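Local structure of Mlr6093 protein (Mesorhizobium loti, 2QJ8) at residues E4-T9 and H21-P25; N54-E58 and L140-P145; L131-T136 and Q198-F202; L252-D258 and A324-L330; V284-H288 and S297-R301. The protein probably acts as a zinc-dependent hydrolase of the aspartoacylase family, likely to cleave amide bonds other than peptide bonds, or ester bonds. One frame throughout, in Å; residues are numbered along the deposited sequence. Where two conformers were deposited one is given.

Contact 1. Residues E4-T9 and H21-P25; sequences EAPHLT and HLVVP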
# COMPACT_ATOMS: atom_id res chain seq x y z
N GLU A 4 -32.56 -13.99 16.34
CA GLU A 4 -31.38 -14.12 17.21
C GLU A 4 -30.83 -12.74 17.63
O GLU A 4 -30.85 -11.78 16.86
CB GLU A 4 -30.37 -14.94 16.36
CG GLU A 4 -28.98 -15.24 16.88
CD GLU A 4 -28.15 -16.07 15.86
OE1 GLU A 4 -27.97 -15.64 14.69
OE2 GLU A 4 -27.65 -17.15 16.24
N ALA A 5 -30.40 -12.62 18.88
CA ALA A 5 -29.77 -11.41 19.36
C ALA A 5 -28.25 -11.64 19.18
O ALA A 5 -27.81 -12.79 18.98
CB ALA A 5 -30.13 -11.15 20.84
N PRO A 6 -27.44 -10.56 19.21
CA PRO A 6 -26.03 -10.81 19.16
C PRO A 6 -25.58 -11.47 20.47
O PRO A 6 -26.12 -11.19 21.52
CB PRO A 6 -25.43 -9.39 19.01
CG PRO A 6 -26.42 -8.51 19.62
CD PRO A 6 -27.74 -9.12 19.29
N HIS A 7 -24.60 -12.36 20.39
CA HIS A 7 -24.10 -13.04 21.57
C HIS A 7 -22.72 -13.60 21.31
O HIS A 7 -22.32 -13.72 20.15
CB HIS A 7 -25.07 -14.17 21.93
CG HIS A 7 -25.23 -15.17 20.84
ND1 HIS A 7 -26.09 -14.97 19.78
CD2 HIS A 7 -24.59 -16.34 20.60
CE1 HIS A 7 -25.97 -15.98 18.94
NE2 HIS A 7 -25.06 -16.82 19.41
N LEU A 8 -22.01 -13.90 22.39
CA LEU A 8 -20.73 -14.58 22.34
C LEU A 8 -21.03 -16.07 22.48
O LEU A 8 -21.95 -16.46 23.19
CB LEU A 8 -19.82 -14.12 23.48
CG LEU A 8 -19.37 -12.65 23.46
CD1 LEU A 8 -18.64 -12.31 24.73
CD2 LEU A 8 -18.49 -12.35 22.26
N THR A 9 -20.23 -16.89 21.81
CA THR A 9 -20.38 -18.34 21.87
C THR A 9 -19.72 -18.98 23.10
O THR A 9 -19.78 -20.19 23.24
CB THR A 9 -19.84 -18.97 20.61
OG1 THR A 9 -18.44 -18.70 20.53
CG2 THR A 9 -20.58 -18.43 19.40
N HIS A 21 -16.50 -16.96 19.25
CA HIS A 21 -17.01 -15.98 18.29
C HIS A 21 -18.06 -15.05 18.85
O HIS A 21 -18.75 -15.40 19.80
CB HIS A 21 -17.63 -16.69 17.10
CG HIS A 21 -16.67 -17.57 16.36
ND1 HIS A 21 -16.40 -18.85 16.75
CD2 HIS A 21 -15.90 -17.33 15.28
CE1 HIS A 21 -15.50 -19.37 15.95
NE2 HIS A 21 -15.18 -18.47 15.04
N LEU A 22 -18.13 -13.87 18.23
CA LEU A 22 -19.20 -12.89 18.44
C LEU A 22 -20.11 -13.04 17.22
O LEU A 22 -19.70 -12.78 16.08
CB LEU A 22 -18.63 -11.47 18.53
CG LEU A 22 -19.61 -10.28 18.59
CD1 LEU A 22 -20.60 -10.40 19.75
CD2 LEU A 22 -18.78 -9.00 18.73
N VAL A 23 -21.36 -13.43 17.47
CA VAL A 23 -22.32 -13.68 16.43
C VAL A 23 -23.12 -12.42 16.19
O VAL A 23 -23.71 -11.88 17.11
CB VAL A 23 -23.19 -14.89 16.77
CG1 VAL A 23 -24.24 -15.12 15.71
CG2 VAL A 23 -22.28 -16.15 16.93
N VAL A 24 -23.06 -11.92 14.95
CA VAL A 24 -23.80 -10.76 14.51
C VAL A 24 -24.98 -11.35 13.77
O VAL A 24 -24.77 -11.96 12.72
CB VAL A 24 -22.96 -9.85 13.59
CG1 VAL A 24 -23.74 -8.58 13.22
CG2 VAL A 24 -21.64 -9.51 14.26
N PRO A 25 -26.22 -11.20 14.29
CA PRO A 25 -27.37 -11.82 13.62
C PRO A 25 -27.57 -11.40 12.17
O PRO A 25 -27.07 -10.37 11.72
CB PRO A 25 -28.56 -11.35 14.46
CG PRO A 25 -27.99 -11.06 15.77
CD PRO A 25 -26.64 -10.48 15.50
O HOH W 1 -17.32 -20.43 18.88

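Contact 2. Residues N54-E58 and L140-P145; sequences NHGNE and LHSFGP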
# COMPACT_ATOMS: atom_id res chain seq x y z
N ASN A 54 -10.92 -2.70 11.37
CA ASN A 54 -12.09 -1.86 11.08
C ASN A 54 -12.13 -1.58 9.59
O ASN A 54 -13.21 -1.42 9.03
CB ASN A 54 -12.05 -0.53 11.84
CG ASN A 54 -13.22 0.38 11.45
OD1 ASN A 54 -14.34 0.14 11.87
ND2 ASN A 54 -12.96 1.42 10.65
N HIS A 55 -10.95 -1.45 8.97
CA HIS A 55 -10.83 -1.24 7.52
C HIS A 55 -10.17 -2.44 6.90
O HIS A 55 -9.32 -3.05 7.50
CB HIS A 55 -10.06 0.02 7.21
CG HIS A 55 -10.73 1.26 7.72
ND1 HIS A 55 -11.92 1.74 7.20
CD2 HIS A 55 -10.35 2.15 8.67
CE1 HIS A 55 -12.26 2.84 7.85
NE2 HIS A 55 -11.31 3.12 8.73
N GLY A 56 -10.52 -2.76 5.67
CA GLY A 56 -10.01 -3.98 5.05
C GLY A 56 -8.67 -4.04 4.32
O GLY A 56 -8.19 -5.13 3.96
N ASN A 57 -8.07 -2.89 4.11
CA ASN A 57 -6.80 -2.83 3.40
C ASN A 57 -5.58 -2.61 4.35
O ASN A 57 -4.56 -2.10 3.92
CB ASN A 57 -6.93 -1.80 2.24
CG ASN A 57 -7.61 -0.44 2.66
OD1 ASN A 57 -7.76 -0.12 3.86
ND2 ASN A 57 -7.98 0.36 1.64
N GLU A 58 -5.72 -3.04 5.61
CA GLU A 58 -4.70 -2.88 6.63
C GLU A 58 -4.62 -4.16 7.41
O GLU A 58 -5.53 -4.45 8.20
CB GLU A 58 -5.09 -1.73 7.57
CG GLU A 58 -3.95 -1.15 8.42
CD GLU A 58 -3.26 -2.15 9.31
OE1 GLU A 58 -3.92 -2.77 10.18
OE2 GLU A 58 -2.03 -2.32 9.14
N LEU A 140 -6.24 -0.81 16.74
CA LEU A 140 -5.07 -0.92 15.87
C LEU A 140 -5.61 -0.43 14.51
O LEU A 140 -6.19 -1.19 13.73
CB LEU A 140 -4.54 -2.35 15.87
CG LEU A 140 -4.33 -2.95 17.28
CD1 LEU A 140 -3.88 -4.39 17.20
CD2 LEU A 140 -3.36 -2.13 18.17
N HIS A 141 -5.41 0.87 14.28
CA HIS A 141 -6.14 1.64 13.24
C HIS A 141 -5.40 1.85 11.91
O HIS A 141 -4.18 2.03 11.85
CB HIS A 141 -6.53 2.98 13.85
CG HIS A 141 -7.36 3.85 12.96
ND1 HIS A 141 -6.83 4.93 12.29
CD2 HIS A 141 -8.67 3.79 12.61
CE1 HIS A 141 -7.78 5.51 11.57
NE2 HIS A 141 -8.91 4.83 11.75
N SER A 142 -6.18 1.78 10.83
CA SER A 142 -5.64 1.96 9.51
C SER A 142 -5.63 3.42 9.20
O SER A 142 -6.68 4.01 9.07
CB SER A 142 -6.51 1.26 8.48
OG SER A 142 -5.97 1.47 7.19
N PHE A 143 -4.46 4.02 9.10
CA PHE A 143 -4.39 5.43 8.74
C PHE A 143 -4.84 5.60 7.27
O PHE A 143 -5.62 6.51 6.95
CB PHE A 143 -2.98 5.97 8.97
CG PHE A 143 -2.90 7.45 8.94
CD1 PHE A 143 -3.34 8.19 10.04
CD2 PHE A 143 -2.43 8.12 7.82
CE1 PHE A 143 -3.28 9.55 10.03
CE2 PHE A 143 -2.38 9.50 7.81
CZ PHE A 143 -2.79 10.21 8.93
N GLY A 144 -4.40 4.67 6.41
CA GLY A 144 -4.76 4.64 4.98
C GLY A 144 -3.63 3.90 4.28
O GLY A 144 -2.48 4.24 4.54
N PRO A 145 -3.92 2.87 3.42
CA PRO A 145 -2.79 2.17 2.72
C PRO A 145 -2.10 2.99 1.63
O PRO A 145 -1.08 2.58 1.10
CB PRO A 145 -3.43 0.95 2.05
CG PRO A 145 -4.82 1.07 2.23
CD PRO A 145 -5.22 2.33 2.98
O HOH W 2 -9.10 -1.21 13.36
O HOH W 3 -11.68 5.54 10.28
O HOH W 4 -6.30 -2.70 11.52

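Contact 3. Residues L131-T136 and Q198-F202; sequences LPVVDT and QGKTF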
# COMPACT_ATOMS: atom_id res chain seq x y z
N LEU A 131 -18.13 -3.76 24.80
CA LEU A 131 -17.91 -2.44 25.40
C LEU A 131 -18.30 -2.30 26.86
O LEU A 131 -17.56 -1.66 27.59
CB LEU A 131 -18.55 -1.33 24.57
CG LEU A 131 -18.03 -1.17 23.14
CD1 LEU A 131 -18.60 0.13 22.59
CD2 LEU A 131 -16.51 -1.17 23.10
N PRO A 132 -19.44 -2.90 27.29
CA PRO A 132 -19.81 -2.74 28.70
C PRO A 132 -18.86 -3.40 29.75
O PRO A 132 -18.85 -2.97 30.90
CB PRO A 132 -21.22 -3.35 28.76
CG PRO A 132 -21.71 -3.33 27.33
CD PRO A 132 -20.47 -3.68 26.57
N VAL A 133 -18.05 -4.36 29.32
CA VAL A 133 -17.13 -5.04 30.21
C VAL A 133 -15.69 -4.50 30.19
O VAL A 133 -14.83 -5.06 30.88
CB VAL A 133 -17.17 -6.56 29.99
CG1 VAL A 133 -18.62 -7.00 30.01
CG2 VAL A 133 -16.51 -6.98 28.66
N VAL A 134 -15.42 -3.42 29.45
CA VAL A 134 -14.07 -2.85 29.41
C VAL A 134 -14.03 -1.36 29.75
O VAL A 134 -14.97 -0.63 29.51
CB VAL A 134 -13.33 -3.17 28.08
CG1 VAL A 134 -13.26 -4.70 27.89
CG2 VAL A 134 -14.00 -2.48 26.88
N ASP A 135 -12.92 -0.94 30.36
CA ASP A 135 -12.67 0.46 30.69
C ASP A 135 -11.75 1.15 29.68
O ASP A 135 -11.67 2.37 29.68
CB ASP A 135 -12.03 0.57 32.07
CG ASP A 135 -12.96 0.11 33.21
OD1 ASP A 135 -14.18 0.40 33.14
OD2 ASP A 135 -12.47 -0.52 34.18
N THR A 136 -11.06 0.37 28.85
CA THR A 136 -10.02 0.87 27.93
C THR A 136 -10.20 0.12 26.63
O THR A 136 -10.50 -1.07 26.63
CB THR A 136 -8.58 0.65 28.54
OG1 THR A 136 -8.51 1.29 29.82
CG2 THR A 136 -7.44 1.21 27.65
N GLN A 198 -19.31 7.34 27.17
CA GLN A 198 -18.90 6.37 28.20
C GLN A 198 -17.76 6.78 29.12
O GLN A 198 -17.54 6.13 30.12
CB GLN A 198 -18.60 5.02 27.57
CG GLN A 198 -19.84 4.42 26.92
CD GLN A 198 -19.61 3.06 26.34
OE1 GLN A 198 -18.58 2.41 26.58
NE2 GLN A 198 -20.57 2.63 25.56
N GLY A 199 -17.03 7.84 28.78
CA GLY A 199 -15.97 8.34 29.65
C GLY A 199 -14.83 7.38 29.85
O GLY A 199 -14.25 7.33 30.94
N LYS A 200 -14.49 6.65 28.79
CA LYS A 200 -13.45 5.65 28.80
C LYS A 200 -12.16 6.12 28.12
O LYS A 200 -12.08 7.21 27.49
CB LYS A 200 -14.00 4.35 28.16
CG LYS A 200 -15.06 3.66 29.06
CD LYS A 200 -15.69 2.41 28.42
CE LYS A 200 -16.80 1.84 29.33
NZ LYS A 200 -17.48 0.67 28.68
N THR A 201 -11.13 5.32 28.33
CA THR A 201 -9.80 5.54 27.73
C THR A 201 -9.83 4.88 26.36
O THR A 201 -10.07 3.69 26.26
CB THR A 201 -8.71 4.94 28.59
OG1 THR A 201 -8.74 5.61 29.84
CG2 THR A 201 -7.30 5.10 27.92
N PHE A 202 -9.73 5.69 25.30
CA PHE A 202 -9.72 5.17 23.95
C PHE A 202 -8.38 5.55 23.32
O PHE A 202 -8.07 6.74 23.23
CB PHE A 202 -10.88 5.76 23.17
CG PHE A 202 -10.98 5.29 21.74
CD1 PHE A 202 -10.84 3.94 21.40
CD2 PHE A 202 -11.30 6.20 20.73
CE1 PHE A 202 -10.95 3.50 20.09
CE2 PHE A 202 -11.44 5.76 19.40
CZ PHE A 202 -11.25 4.40 19.08
O HOH W 5 -7.52 3.29 31.19

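Contact 4. Residues L252-D258 and A324-L330; sequences LETTSSD and AILARPL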
# COMPACT_ATOMS: atom_id res chain seq x y z
N LEU A 252 4.23 15.71 19.36
CA LEU A 252 4.07 16.69 18.28
C LEU A 252 2.61 17.07 18.18
O LEU A 252 1.76 16.39 18.73
CB LEU A 252 4.56 16.07 16.96
CG LEU A 252 6.00 15.54 16.86
CD1 LEU A 252 6.30 14.97 15.45
CD2 LEU A 252 7.01 16.62 17.20
N GLU A 253 2.33 18.20 17.52
CA GLU A 253 0.96 18.63 17.26
C GLU A 253 0.84 19.09 15.83
O GLU A 253 1.80 19.60 15.25
CB GLU A 253 0.46 19.74 18.22
CG GLU A 253 1.12 21.04 18.10
CD GLU A 253 0.65 22.04 19.14
OE1 GLU A 253 -0.41 21.83 19.78
OE2 GLU A 253 1.35 23.05 19.31
N THR A 254 -0.36 18.92 15.29
CA THR A 254 -0.67 19.31 13.92
C THR A 254 -1.91 20.17 13.94
O THR A 254 -2.90 19.83 14.58
CB THR A 254 -0.81 18.12 12.94
OG1 THR A 254 -1.29 18.60 11.67
CG2 THR A 254 -1.76 17.11 13.42
N THR A 255 -1.81 21.33 13.28
CA THR A 255 -2.89 22.34 13.15
C THR A 255 -3.22 22.46 11.67
O THR A 255 -2.49 21.91 10.84
CB THR A 255 -2.49 23.74 13.76
OG1 THR A 255 -1.38 24.31 13.04
CG2 THR A 255 -2.14 23.61 15.25
N SER A 256 -4.29 23.18 11.33
CA SER A 256 -4.74 23.29 9.92
C SER A 256 -3.68 23.71 8.89
O SER A 256 -3.64 23.13 7.82
CB SER A 256 -5.99 24.15 9.78
OG SER A 256 -7.11 23.37 10.15
N SER A 257 -2.78 24.62 9.25
CA SER A 257 -1.70 25.02 8.33
C SER A 257 -0.65 23.89 8.01
O SER A 257 0.12 24.01 7.06
CB SER A 257 -1.00 26.27 8.84
OG SER A 257 -0.41 26.04 10.09
N ASP A 258 -0.66 22.83 8.83
CA ASP A 258 0.21 21.68 8.69
C ASP A 258 -0.38 20.57 7.83
O ASP A 258 0.32 19.60 7.54
CB ASP A 258 0.49 21.07 10.07
CG ASP A 258 1.21 21.98 11.01
OD1 ASP A 258 2.23 22.55 10.60
OD2 ASP A 258 0.81 22.05 12.19
N ALA A 324 -0.25 15.57 2.70
CA ALA A 324 0.79 15.45 3.71
C ALA A 324 0.29 16.02 5.04
O ALA A 324 -0.52 16.96 5.05
CB ALA A 324 2.10 16.17 3.23
N ILE A 325 0.74 15.41 6.14
CA ILE A 325 0.43 15.90 7.48
C ILE A 325 1.76 16.17 8.16
O ILE A 325 2.56 15.26 8.39
CB ILE A 325 -0.39 14.92 8.31
CG1 ILE A 325 -1.71 14.65 7.60
CG2 ILE A 325 -0.66 15.52 9.70
CD1 ILE A 325 -2.49 13.60 8.25
N LEU A 326 1.99 17.45 8.43
CA LEU A 326 3.20 17.93 9.08
C LEU A 326 2.82 18.16 10.54
O LEU A 326 1.64 18.29 10.87
CB LEU A 326 3.71 19.20 8.38
CG LEU A 326 4.54 19.07 7.10
CD1 LEU A 326 4.23 17.87 6.23
CD2 LEU A 326 4.53 20.37 6.27
N ALA A 327 3.81 18.12 11.42
CA ALA A 327 3.59 18.32 12.84
C ALA A 327 4.75 19.09 13.43
O ALA A 327 5.88 19.06 12.91
CB ALA A 327 3.42 16.99 13.54
N ARG A 328 4.47 19.78 14.52
CA ARG A 328 5.47 20.57 15.21
C ARG A 328 5.54 20.18 16.65
O ARG A 328 4.53 19.81 17.21
CB ARG A 328 5.08 22.03 15.14
CG ARG A 328 4.94 22.53 13.75
CD ARG A 328 4.58 23.98 13.80
NE ARG A 328 3.53 24.29 12.85
CZ ARG A 328 2.92 25.47 12.76
NH1 ARG A 328 3.27 26.51 13.54
NH2 ARG A 328 1.96 25.63 11.84
N PRO A 329 6.72 20.32 17.28
CA PRO A 329 6.81 19.93 18.69
C PRO A 329 5.94 20.82 19.60
O PRO A 329 5.81 22.01 19.35
CB PRO A 329 8.29 20.13 19.01
CG PRO A 329 8.74 21.12 18.04
CD PRO A 329 7.99 20.88 16.79
N LEU A 330 5.31 20.19 20.59
CA LEU A 330 4.45 20.86 21.54
C LEU A 330 5.31 21.83 22.37
O LEU A 330 6.49 21.55 22.62
CB LEU A 330 3.75 19.79 22.40
CG LEU A 330 2.62 20.11 23.38
CD1 LEU A 330 1.43 20.68 22.66
CD2 LEU A 330 2.22 18.86 24.15

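Contact 5. Residues V284-H288 and S297-R301; sequences VGVLH and SIDIR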
# COMPACT_ATOMS: atom_id res chain seq x y z
N VAL A 284 7.22 19.66 -0.31
CA VAL A 284 6.87 18.40 0.34
C VAL A 284 6.42 17.40 -0.74
O VAL A 284 6.64 16.22 -0.59
CB VAL A 284 5.84 18.64 1.50
CG1 VAL A 284 5.21 17.34 1.96
CG2 VAL A 284 6.56 19.35 2.66
N GLY A 285 5.81 17.89 -1.81
CA GLY A 285 5.41 17.07 -2.93
C GLY A 285 5.13 17.92 -4.15
O GLY A 285 5.11 19.15 -4.07
N VAL A 286 4.94 17.24 -5.26
CA VAL A 286 4.68 17.86 -6.55
C VAL A 286 3.41 17.26 -7.15
O VAL A 286 3.18 16.06 -7.02
CB VAL A 286 5.90 17.66 -7.48
CG1 VAL A 286 5.59 18.03 -8.91
CG2 VAL A 286 7.10 18.46 -6.96
N LEU A 287 2.60 18.08 -7.82
CA LEU A 287 1.39 17.63 -8.46
C LEU A 287 1.58 17.73 -9.97
O LEU A 287 1.89 18.78 -10.51
CB LEU A 287 0.20 18.48 -7.99
CG LEU A 287 -1.20 18.06 -8.39
CD1 LEU A 287 -1.64 16.82 -7.63
CD2 LEU A 287 -2.14 19.20 -8.10
N HIS A 288 1.45 16.60 -10.64
CA HIS A 288 1.60 16.51 -12.08
C HIS A 288 0.18 16.53 -12.67
O HIS A 288 -0.60 15.63 -12.35
CB HIS A 288 2.30 15.20 -12.43
CG HIS A 288 3.65 15.05 -11.82
ND1 HIS A 288 4.77 15.70 -12.30
CD2 HIS A 288 4.08 14.30 -10.77
CE1 HIS A 288 5.82 15.37 -11.57
NE2 HIS A 288 5.43 14.52 -10.64
N SER A 297 4.30 21.19 -13.65
CA SER A 297 3.89 20.58 -12.40
C SER A 297 3.78 21.67 -11.32
O SER A 297 4.45 22.73 -11.41
CB SER A 297 4.87 19.49 -11.96
OG SER A 297 6.17 20.02 -11.78
N ILE A 298 2.94 21.40 -10.32
CA ILE A 298 2.65 22.31 -9.20
C ILE A 298 3.36 21.84 -7.95
O ILE A 298 3.22 20.69 -7.56
CB ILE A 298 1.10 22.33 -8.94
CG1 ILE A 298 0.36 22.97 -10.13
CG2 ILE A 298 0.73 23.03 -7.63
CD1 ILE A 298 -1.13 22.68 -10.18
N ASP A 299 4.13 22.73 -7.33
CA ASP A 299 4.80 22.45 -6.04
C ASP A 299 3.84 22.67 -4.87
O ASP A 299 3.05 23.62 -4.87
CB ASP A 299 5.97 23.39 -5.83
CG ASP A 299 7.01 23.25 -6.89
OD1 ASP A 299 7.37 22.09 -7.22
OD2 ASP A 299 7.47 24.31 -7.36
N ILE A 300 3.92 21.77 -3.88
CA ILE A 300 3.12 21.83 -2.65
C ILE A 300 4.14 22.03 -1.51
O ILE A 300 4.92 21.12 -1.20
CB ILE A 300 2.25 20.56 -2.45
CG1 ILE A 300 1.33 20.30 -3.66
CG2 ILE A 300 1.43 20.69 -1.13
CD1 ILE A 300 0.59 19.02 -3.63
N ARG A 301 4.15 23.22 -0.91
CA ARG A 301 5.16 23.60 0.08
C ARG A 301 4.69 23.67 1.55
O ARG A 301 3.54 24.03 1.84
CB ARG A 301 5.74 24.95 -0.31
CG ARG A 301 6.53 24.96 -1.60
CD ARG A 301 6.87 26.36 -2.05
NE ARG A 301 7.57 26.31 -3.33
CZ ARG A 301 8.89 26.21 -3.51
NH1 ARG A 301 9.74 26.13 -2.50
NH2 ARG A 301 9.39 26.15 -4.74

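Contact 1. Residues E4-T9 and H21-P25
T9 and H21 bind each other through backbone and side chain together. T9 N donates to H21 O at 2.9 Å, while H21 N donates a hydrogen bond to the threonine hydroxyl, T9 OG1, at 2.9 Å. A threonine suits this place because chi1 of 63° sets OG1 between its own N and carbonyl carbon, within range of H21 N. The same hydroxyl shares a water with H21 ND1, which meets that water in the plane of its ring. H21 NE2 is satisfied by G291 O of the second subunit. Strands 7-8 and 16-24 thus form an antiparallel beta hairpin, with H7 and V23 as a hydrogen-bonded pair. V23 N reaches H7 O almost straight, at 2.9 Å, whereas the return bond from H7 N to V23 O is weak. The imidazole of H7 lies over V23, whose CB makes a CH-pi contact with one face, 4.0 Å from the centroid. H7 ND1 is held at the ring edge by A5 O, 2.9 Å away, which fixes the ring's rotation. P6 has no N-H to offer; its CB packs instead on P25 CD, while R121 of helix 118-129 binds P25 O.

Contact 2. Residues N54-E58 and L140-P145
The loop 54-58 runs past strand 136-144 without pairing with it, E58 and S142 coming within 5.7 Å of each other at their CA atoms and N57 and P145 within 6.4 Å. S142 is small enough to pack against the stem of E58, its OG 3.3 Å from E58 CB. Its CB also lies near H55, 3.9 Å from CD2 of the ring. N57 folds its amide across the proline ring at about a right angle, CG of N57 meeting CG of P145 at 3.2 Å; a chi1 of 46° puts the amide there. Without the amide, as with an alanine here, P145 CG would probably lose its cover and a gap would open beside the ring. The imidazoles of H55 and H141 converge obliquely, planes 71° apart, with their NE2 atoms turned to one shared water, 2.9 Å from H55 NE2. Each ring is anchored from behind: H55 ND1 is bonded to R97 O, and H141 ND1 to the carboxylate of E206. In the conformer described, E58 accepts from Q60 N through OE2 and from G61 N through OE1 at the start of helix 60-75, and a water links OE1 to L140 O. H55, E58 and H141 are consistent with the His-X-X-Glu plus His zinc pattern of relatives, but here E58 turns away, so the water between the histidines may lie near where zinc would sit.

Contact 3. Residues L131-T136 and Q198-F202
D135 presents the flat carbonyl of its peptide group to T201, whose N lies in the plane of that carbonyl, 3.3 Å from D135 O. The other flat group is the side-chain amide of Q198, which has K200 NZ on one side, 40° out of its carbonyl plane and 2.9 Å from Q198 OE1. The Q198 amide also lies near L131, with OE1 of Q198 4.2 Å from L131 CB. K200 has the largest share of the contact. Its chain is extended beyond CG, and with CG opposite the carbonyl carbon (chi1 -70°) it runs alongside the loop, CB resting 3.4 Å from D135 O. The ammonium then arrives among carbonyl oxygens: NZ makes a weak hydrogen bond to V134 O at 2.9 Å, and L131 O lies 2.6 Å from NZ. A lysine suits this place, since its long aliphatic stem follows the backbone and its charge is probably stabilised by the carbonyl oxygens of L131 and V134 at the turn and by Q198 OE1. At the start of the strands, T136 and T201 lie side by side and point the same way. Their branched side chains favour the extended backbone, their CG2 methyls touch at 3.9 Å, and one water bridges the two hydroxyls. T136 and T201 pair in parallel, and T201 goes on to bond with V137: here strands 136-144 and 201-208 enter the central sheet of the alpha/beta zinc-exopeptidase fold to which the aspartoacylase catalytic domain belongs.

Contact 4. Residues L252-D258 and A324-L330
E253 and R328 form a hydrogen-bonded antiparallel pair, with E253 N 2.7 Å from R328 O and R328 N 2.8 Å from E253 O, although the axes of strands 252-254 and 324-329 lie at 133°, well short of antiparallel. Beyond this pair the chain of 252-258 makes a short 3-10 turn and returns, so that D258 O accepts from L326 N at 2.9 Å. In the conformer described, T254 OG1 donates to L326 O at 3.1 Å. L252 and A327 fill the apolar side: the small A327 lets the leucine lie close, CB to CB at 3.7 Å, and CD2 of L252 reaches over to P329. On the R328 side, D258 OD1 offers its syn lone pair to R328 NE at 3.1 Å, in the plane of the guanidinium, and takes a weaker bond from NH2. The carboxylate stands nearly perpendicular to the guanidinium, 89° between planes, so the salt bridge rests on one oxygen. T255 N meets the anti lone pair of D258 OD2 at 2.9 Å, while T255 OG1 comes from above the carboxylate plane. Replacing D258 by an alanine removes both oxygens, which would probably leave R328 without its counter-charge here and T255 N without its acceptor. One aspartate therefore both closes the turn on T255 and ties it to strand 322-329, and the arginine's positive charge probably favours the ionised carboxylate.

Contact 5. Residues V284-H288 and S297-R301
Backbone hydrogen bonds join L287 and I298 in both directions: L287 N meets I298 O at 2.7 Å, and I298 N meets L287 O at 2.8 Å. Further along, I300 O is gripped twice, firmly by V284 N at 2.9 Å and weakly by G285 N. I300 N returns a bond to G285 O at 2.9 Å. Apolar packing lies on the side of L287, I298 and I300. L287 and I298 run side by side with CB atoms 4.1 Å apart, and the CD1 methyl of I300 reaches L287 CB; these branched and bulky residues cover one face of the pair. On the other face V286 lies beside D299, D299 OD1 lying 3.6 Å from V286 CG2. V286 CG1 also meets S297 CB, though second conformers of both residues make its closeness doubtful. Polar ends are served from elsewhere, H288 NE2 by E269 and R301 NH1 by G281 O, while H288 also packs on R66 of the second subunit. V284 and G285 both face I300, and V284 has a helix-like psi of -31°: this is a classic beta bulge, in an antiparallel hairpin whose strand 298-301 forms one border of a four-stranded antiparallel sheet within this chain.

Overall arrangement
Contacts 2 and 3 lie on strands of the catalytic domain, centres 22 Å apart; strand 136-144 belongs to both, starting at contact 3 and reaching the histidine pair of contact 2, near where relatives hold zinc. Contact 1 adds the N-terminal hairpin, about 7 Å from contact 3 between nearest atoms. Contacts 4 and 5 belong to the later beta region: contact 5 is nested in the loop that contact 4 closes, and A324 CB packs on V284 CG1 at 3.6 Å. F143 CZ touches I325 CD1 at 3.5 Å, joining contact 2 to contact 4. Contacts 1 and 5 are 50 Å apart between centres, yet H21 binds G291 in the 284-301 hairpin loop of the second subunit.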